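Local atomic coordinates of amphoterin-induced protein 1 (Mus musculus, PDB entry 2XOT), a protein that promotes growth and fasciculation of neurites and may mediate homophilic and heterophilic cell-cell interaction, dimerising through its leucine-rich repeat region. Residues 97-102 against 121-126. Numbering follows the deposited sequence.
Sequences SNHLHT and NNHIVV
Asn-122 reaches from one turn of the chain into the backbone of the turn before it, and its amide oxygen OD1 takes the N-H of Leu-100 at 2.9 Å in a nearly straight bond (165°), although the place of OD1 is somewhat uncertain. The other end of the same amide is held as well, ND2 giving its hydrogens to the carbonyls of Leu-95 and Leu-119, so the buried group is gripped on both its oxygen and its nitrogen. The side chain of Leu-100 runs beside that of Asn-122 in the same direction, its CB and CG against OD1. An alanine in place of Asn-122 would probably leave the N-H of Leu-100 and those two carbonyls without their mate and open a local gap beside CB and CG of Leu-100. Next to the amide, the backbone N of His-123 donates to O of Leu-100 at 2.8 Å.

Toward solvent the fit is looser. The rings of His-99 and His-123 run nearly parallel, planes at 19°, yet are offset so that little of one ring faces the other, with centroids 5.4 Å from each other; His-75 meets His-99 too, extending the row. In His-101, CG stands anti to the backbone N (chi1 -178°), and ND1 donates to O of His-123 at 3.0 Å. Farther along, a water joins the two loops, giving a hydrogen to O of His-101 and accepting one from N of Val-126. The outer histidines are a feature of this protein, whereas the parallel stacking of equivalent positions in LRR 3 and LRR 4, with a buried asparagine ladder inside, is characteristic of the leucine-rich repeat solenoid.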
loop_
_atom_site.group_PDB
_atom_site.type_symbol
_atom_site.label_atom_id
_atom_site.label_comp_id
_atom_site.label_asym_id
_atom_site.label_seq_id
_atom_site.Cartn_x
_atom_site.Cartn_y
_atom_site.Cartn_z
ATOM N N SER B 97 -4.212 18.582 -9.107
ATOM C CA SER B 97 -5.299 19.576 -9.200
ATOM C C SER B 97 -5.024 20.785 -8.302
ATOM O O SER B 97 -5.817 21.135 -7.429
ATOM C CB SER B 97 -6.658 18.954 -8.928
ATOM O OG SER B 97 -6.959 17.956 -9.894
ATOM N N ASN B 98 -3.864 21.382 -8.534
ATOM C CA ASN B 98 -3.396 22.586 -7.807
ATOM C C ASN B 98 -2.888 23.612 -8.833
ATOM O O ASN B 98 -3.139 23.460 -10.022
ATOM C CB ASN B 98 -2.310 22.202 -6.794
ATOM C CG ASN B 98 -2.881 21.825 -5.442
ATOM O OD1 ASN B 98 -2.780 20.674 -4.996
ATOM N ND2 ASN B 98 -3.482 22.796 -4.775
ATOM N N HIS B 99 -2.194 24.656 -8.393
ATOM C CA HIS B 99 -1.698 25.676 -9.320
ATOM C C HIS B 99 -0.176 25.684 -9.354
ATOM O O HIS B 99 0.436 26.753 -9.444
ATOM C CB HIS B 99 -2.210 27.069 -8.916
ATOM C CG HIS B 99 -3.702 27.212 -8.956
ATOM N ND1 HIS B 99 -4.373 28.213 -8.283
ATOM C CD2 HIS B 99 -4.656 26.466 -9.563
ATOM C CE1 HIS B 99 -5.672 28.089 -8.488
ATOM N NE2 HIS B 99 -5.870 27.042 -9.270
ATOM N N LEU B 100 0.449 24.509 -9.271
ATOM C CA LEU B 100 1.915 24.459 -9.200
ATOM C C LEU B 100 2.501 24.705 -10.578
ATOM O O LEU B 100 2.063 24.120 -11.569
ATOM C CB LEU B 100 2.429 23.136 -8.631
ATOM C CG LEU B 100 2.080 22.824 -7.185
ATOM C CD1 LEU B 100 2.325 21.343 -6.908
ATOM C CD2 LEU B 100 2.878 23.692 -6.230
ATOM N N HIS B 101 3.502 25.578 -10.626
ATOM C CA HIS B 101 4.044 26.079 -11.891
ATOM C C HIS B 101 5.484 25.670 -12.113
ATOM O O HIS B 101 5.917 25.479 -13.248
ATOM C CB HIS B 101 3.904 27.604 -11.953
ATOM C CG HIS B 101 4.395 28.193 -13.233
ATOM N ND1 HIS B 101 3.909 27.803 -14.465
ATOM C CD2 HIS B 101 5.322 29.149 -13.475
ATOM C CE1 HIS B 101 4.521 28.491 -15.411
ATOM N NE2 HIS B 101 5.381 29.317 -14.838
ATOM N N THR B 102 6.246 25.527 -11.045
ATOM C CA THR B 102 7.605 25.021 -11.188
ATOM C C THR B 102 7.989 24.016 -10.111
ATOM O O THR B 102 7.472 24.037 -9.001
ATOM C CB THR B 102 8.661 26.190 -11.336
ATOM O OG1 THR B 102 9.973 25.724 -10.966
ATOM C CG2 THR B 102 8.282 27.425 -10.516
ATOM N N ASN B 121 -2.555 17.487 -13.377
ATOM C CA ASN B 121 -3.469 18.609 -13.416
ATOM C C ASN B 121 -2.980 19.805 -12.607
ATOM O O ASN B 121 -3.665 20.276 -11.693
ATOM C CB ASN B 121 -4.873 18.198 -12.986
ATOM C CG ASN B 121 -5.908 19.264 -13.329
ATOM O OD1 ASN B 121 -6.956 19.363 -12.694
ATOM N ND2 ASN B 121 -5.601 20.078 -14.321
ATOM N N ASN B 122 -1.784 20.274 -12.961
ATOM C CA ASN B 122 -1.191 21.505 -12.424
ATOM C C ASN B 122 -0.791 22.450 -13.586
ATOM O O ASN B 122 -1.300 22.315 -14.687
ATOM C CB ASN B 122 -0.001 21.144 -11.547
ATOM C CG ASN B 122 -0.393 20.898 -10.117
ATOM O OD1 ASN B 122 -0.672 21.848 -9.384
ATOM N ND2 ASN B 122 -0.405 19.619 -9.690
ATOM N N HIS B 123 0.091 23.417 -13.355
ATOM C CA HIS B 123 0.556 24.287 -14.428
ATOM C C HIS B 123 2.044 24.098 -14.683
ATOM O O HIS B 123 2.763 25.059 -14.931
ATOM C CB HIS B 123 0.274 25.752 -14.058
ATOM C CG HIS B 123 -1.176 26.043 -13.806
ATOM N ND1 HIS B 123 -1.608 26.819 -12.752
ATOM C CD2 HIS B 123 -2.293 25.655 -14.468
ATOM C CE1 HIS B 123 -2.928 26.906 -12.781
ATOM N NE2 HIS B 123 -3.372 26.191 -13.800
ATOM N N ILE B 124 2.521 22.858 -14.623
ATOM C CA ILE B 124 3.941 22.608 -14.728
ATOM C C ILE B 124 4.388 22.666 -16.186
ATOM O O ILE B 124 3.813 22.014 -17.074
ATOM C CB ILE B 124 4.346 21.267 -14.069
ATOM C CG1 ILE B 124 4.002 21.279 -12.571
ATOM C CG2 ILE B 124 5.813 21.008 -14.279
ATOM C CD1 ILE B 124 4.185 19.932 -11.895
ATOM N N VAL B 125 5.416 23.467 -16.431
ATOM C CA VAL B 125 5.926 23.657 -17.777
ATOM C C VAL B 125 7.258 22.940 -17.964
ATOM O O VAL B 125 7.539 22.420 -19.037
ATOM C CB VAL B 125 6.066 25.179 -18.125
ATOM C CG1 VAL B 125 6.980 25.360 -19.294
ATOM C CG2 VAL B 125 4.685 25.810 -18.402
ATOM N N VAL B 126 8.062 22.894 -16.924
ATOM C CA VAL B 126 9.427 22.380 -17.020
ATOM C C VAL B 126 9.738 21.528 -15.816
ATOM O O VAL B 126 9.528 21.966 -14.680
ATOM C CB VAL B 126 10.447 23.558 -17.073
ATOM C CG1 VAL B 126 11.861 23.071 -16.814
ATOM C CG2 VAL B 126 10.358 24.259 -18.391
HETATM O O HOH W 1 7.756 24.559 -14.822
#